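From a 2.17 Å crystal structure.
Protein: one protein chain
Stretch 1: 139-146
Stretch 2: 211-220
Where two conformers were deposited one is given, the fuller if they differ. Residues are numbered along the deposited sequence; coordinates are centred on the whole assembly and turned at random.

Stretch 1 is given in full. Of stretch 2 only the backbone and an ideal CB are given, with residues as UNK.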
# COMPACT_ATOMS: atom_id res chain seq x y z
N ARG B 139 9.33 1.83 -18.12
CA ARG B 139 10.68 2.26 -17.86
C ARG B 139 10.80 3.29 -16.74
O ARG B 139 9.95 4.17 -16.60
CB ARG B 139 11.24 2.82 -19.18
CG ARG B 139 12.70 3.17 -19.19
CD ARG B 139 13.06 3.85 -20.51
NE ARG B 139 12.85 2.95 -21.63
CZ ARG B 139 13.72 2.01 -22.00
NH1 ARG B 139 14.86 1.84 -21.33
NH2 ARG B 139 13.45 1.23 -23.05
N LEU B 140 11.84 3.16 -15.92
CA LEU B 140 12.07 4.10 -14.84
C LEU B 140 13.02 5.13 -15.41
O LEU B 140 14.17 4.82 -15.69
CB LEU B 140 12.73 3.43 -13.62
CG LEU B 140 13.06 4.41 -12.48
CD1 LEU B 140 11.77 5.02 -11.95
CD2 LEU B 140 13.82 3.73 -11.36
N ILE B 141 12.53 6.35 -15.60
CA ILE B 141 13.33 7.43 -16.16
C ILE B 141 13.41 8.55 -15.16
O ILE B 141 12.42 9.19 -14.85
CB ILE B 141 12.68 7.98 -17.45
CG1 ILE B 141 12.56 6.86 -18.49
CG2 ILE B 141 13.51 9.13 -18.01
CD1 ILE B 141 11.87 7.29 -19.75
N THR B 142 14.61 8.79 -14.64
CA THR B 142 14.80 9.85 -13.66
C THR B 142 15.65 10.97 -14.25
O THR B 142 16.27 10.81 -15.30
CB THR B 142 15.48 9.29 -12.38
OG1 THR B 142 16.73 8.69 -12.73
CG2 THR B 142 14.58 8.23 -11.71
N SER B 143 15.66 12.12 -13.58
CA SER B 143 16.45 13.26 -14.02
C SER B 143 17.22 13.82 -12.83
O SER B 143 17.10 13.31 -11.72
CB SER B 143 15.53 14.35 -14.60
OG SER B 143 14.58 14.76 -13.64
N ASN B 144 18.01 14.86 -13.07
CA ASN B 144 18.82 15.48 -12.03
C ASN B 144 18.31 16.80 -11.51
O ASN B 144 18.05 17.72 -12.29
CB ASN B 144 20.23 15.76 -12.54
CG ASN B 144 21.11 14.56 -12.53
OD1 ASN B 144 20.64 13.44 -12.39
ND2 ASN B 144 22.40 14.78 -12.69
N PRO B 145 18.12 16.91 -10.19
CA PRO B 145 17.66 18.19 -9.66
C PRO B 145 18.91 19.06 -9.84
O PRO B 145 20.03 18.53 -9.85
CB PRO B 145 17.38 17.87 -8.20
CG PRO B 145 18.34 16.80 -7.90
CD PRO B 145 18.25 15.91 -9.12
N ASP B 146 18.75 20.36 -10.01
CA ASP B 146 19.90 21.23 -10.22
C ASP B 146 20.72 21.41 -8.95
O ASP B 146 21.91 21.70 -9.00
CB ASP B 146 19.45 22.59 -10.74
CG ASP B 146 18.71 22.48 -12.07
OD1 ASP B 146 19.27 21.89 -13.02
OD2 ASP B 146 17.58 22.99 -12.16
N UNK B 211 6.70 17.71 -12.64
CA UNK B 211 6.98 16.33 -13.01
C UNK B 211 8.21 15.79 -12.31
O UNK B 211 8.23 14.66 -11.85
CB UNK B 211 7.16 16.22 -14.53
N UNK B 212 9.25 16.62 -12.23
CA UNK B 212 10.48 16.21 -11.58
C UNK B 212 10.23 15.90 -10.11
O UNK B 212 10.77 14.93 -9.57
CB UNK B 212 11.55 17.29 -11.72
N UNK B 213 9.39 16.70 -9.46
CA UNK B 213 9.08 16.45 -8.06
C UNK B 213 8.37 15.11 -7.91
O UNK B 213 8.63 14.37 -6.96
CB UNK B 213 8.22 17.58 -7.49
N UNK B 214 7.47 14.79 -8.83
CA UNK B 214 6.76 13.51 -8.77
C UNK B 214 7.68 12.34 -8.99
O UNK B 214 7.57 11.33 -8.30
CB UNK B 214 5.63 13.47 -9.81
N UNK B 215 8.58 12.48 -9.96
CA UNK B 215 9.55 11.43 -10.31
C UNK B 215 10.51 11.12 -9.17
O UNK B 215 10.70 9.95 -8.80
CB UNK B 215 10.35 11.84 -11.55
N UNK B 216 11.12 12.16 -8.61
CA UNK B 216 12.07 11.98 -7.53
C UNK B 216 11.42 11.56 -6.20
O UNK B 216 11.91 10.65 -5.53
CB UNK B 216 12.85 13.28 -7.33
N UNK B 217 10.33 12.21 -5.83
CA UNK B 217 9.66 11.85 -4.58
C UNK B 217 9.11 10.42 -4.59
O UNK B 217 9.17 9.72 -3.59
CB UNK B 217 8.52 12.83 -4.30
N UNK B 218 8.56 9.99 -5.72
CA UNK B 218 8.03 8.64 -5.77
C UNK B 218 9.18 7.64 -5.70
O UNK B 218 9.05 6.56 -5.09
CB UNK B 218 7.20 8.43 -7.04
N UNK B 219 10.32 8.00 -6.29
CA UNK B 219 11.50 7.13 -6.27
C UNK B 219 11.92 6.93 -4.81
O UNK B 219 12.24 5.81 -4.40
CB UNK B 219 12.64 7.72 -7.10
N UNK B 220 11.92 8.02 -4.05
CA UNK B 220 12.30 7.99 -2.64
C UNK B 220 11.27 7.20 -1.84
O UNK B 220 11.63 6.46 -0.92
CB UNK B 220 12.44 9.41 -2.08

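Stretch 2 is helical throughout, and its backbone repeats the i to i+4 hydrogen bond. Stretch 1 is an extended segment without regular structure. Positions 212, 215, 216 and 219 share the side of the helix that meets stretch 1.

Position 211 has an ideal CB with nothing of stretch 1 within 5.5 Å. Many residues would fit. It is His211, chi1 t, and its side chain makes no contact with stretch 1.

Position 212 points toward stretch 1. Its ideal CB lies 4.4 Å from OG of Ser143, and beyond it are the backbone of Asn144 and the ring of Pro145. A side chain of medium length with a polar end would suit the hydroxyl: Gln, Glu, Asn or Asp by chemistry, the longer ones by reach. The residue is Glu212, with chi1 and chi2 both t. The chain reaches across to stretch 1, and OG of Ser143 donates a hydrogen bond to OE1 of Glu212 at 2.7 Å. O of Asn144 is 3.4 Å from OE1 of Glu212, but both are acceptors and do not bond. OE2 of Glu212 packs 3.6 Å from CA of Pro145 and is hydrogen-bonded elsewhere in the structure.

Position 213 is helical, at phi/psi -63/-40, and its ideal CB finds no partner in stretch 1. Neither the angles nor stretch 1 calls for a particular residue. It is Gly213.

Position 214 is also out of reach, and the choice is open. It is Asn214, chi1 m.

Position 215 points toward stretch 1, where the two stretches come close: CA of 215 is 6.4 Å from CA of Thr142. The ideal CB is 4.7 Å from O of Ile141 and 5.3 Å from CA of Thr142. The space is modest and partly lined by carbon, so Val, Ile, Leu or Met would be plausible. It is Ile215. CG2 of Ile215 rests 3.7 Å from O of Ile141 and 3.9 Å from CA of Thr142.

Position 216 points sideways, and its ideal CB touches nothing. A longer apolar chain could still bend back to the Pro145 ring; Leu, Met or Ile would do. It is Leu216, chi1 m and chi2 t. CD1 of Leu216 lies 4.0 Å from CD of Pro145, and CD2 of Leu216 lies 3.8 Å from O of Ser143.

Positions 217 and 218 have no neighbour in stretch 1, which leaves the choice wide. They are Lys217, an extended chain after chi1 m, and Ser218, chi1 p, whose OG sits 2.8 Å from O of Asn214.

Position 219 points toward stretch 1, with its ideal CB 5.0 Å from CG2 of Thr142. That methyl and the Leu140 side chain favour an apolar residue: Leu, Met, Ile or perhaps Phe. It is Leu219, chi1 t and chi2 p. CD1 of Leu219 meets CD2 of Leu140 at 3.8 Å, and CD2 of Leu219 lies 4.0 Å from CG2 of Thr142.

Position 220 is out of reach and undetermined by stretch 1. It is Phe220, chi1 t.

Stretch 2 211-220: HEGNILKSLF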
# COMPACT_ATOMS: atom_id res chain seq x y z
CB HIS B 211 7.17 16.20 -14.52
CG HIS B 211 7.39 14.79 -14.96
ND1 HIS B 211 6.48 13.78 -14.71
CD2 HIS B 211 8.44 14.20 -15.58
CE1 HIS B 211 6.96 12.64 -15.15
NE2 HIS B 211 8.15 12.86 -15.68
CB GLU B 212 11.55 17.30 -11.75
CG GLU B 212 12.82 17.03 -10.96
CD GLU B 212 14.03 17.75 -11.52
OE1 GLU B 212 14.66 17.21 -12.46
OE2 GLU B 212 14.36 18.85 -11.03
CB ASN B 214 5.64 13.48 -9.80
CG ASN B 214 4.36 14.04 -9.27
OD1 ASN B 214 3.76 13.46 -8.36
ND2 ASN B 214 3.92 15.17 -9.82
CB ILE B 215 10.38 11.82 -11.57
CG1 ILE B 215 9.51 11.71 -12.82
CG2 ILE B 215 11.58 10.91 -11.72
CD1 ILE B 215 9.13 10.26 -13.13
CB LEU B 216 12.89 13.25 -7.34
CG LEU B 216 13.77 13.61 -8.54
CD1 LEU B 216 14.42 14.96 -8.32
CD2 LEU B 216 14.83 12.52 -8.75
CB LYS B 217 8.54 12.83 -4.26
CG LYS B 217 9.01 14.15 -3.70
CD LYS B 217 7.83 14.93 -3.16
CE LYS B 217 8.30 16.11 -2.36
NZ LYS B 217 7.19 16.69 -1.57
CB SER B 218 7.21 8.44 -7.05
OG SER B 218 8.00 8.60 -8.21
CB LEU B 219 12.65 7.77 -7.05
CG LEU B 219 13.93 6.94 -7.21
CD1 LEU B 219 13.68 5.80 -8.19
CD2 LEU B 219 15.07 7.82 -7.72
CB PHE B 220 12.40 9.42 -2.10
CG PHE B 220 13.14 9.53 -0.78
CD1 PHE B 220 14.53 9.52 -0.74
CD2 PHE B 220 12.43 9.66 0.42
CE1 PHE B 220 15.21 9.65 0.47
CE2 PHE B 220 13.11 9.78 1.63
CZ PHE B 220 14.49 9.78 1.66
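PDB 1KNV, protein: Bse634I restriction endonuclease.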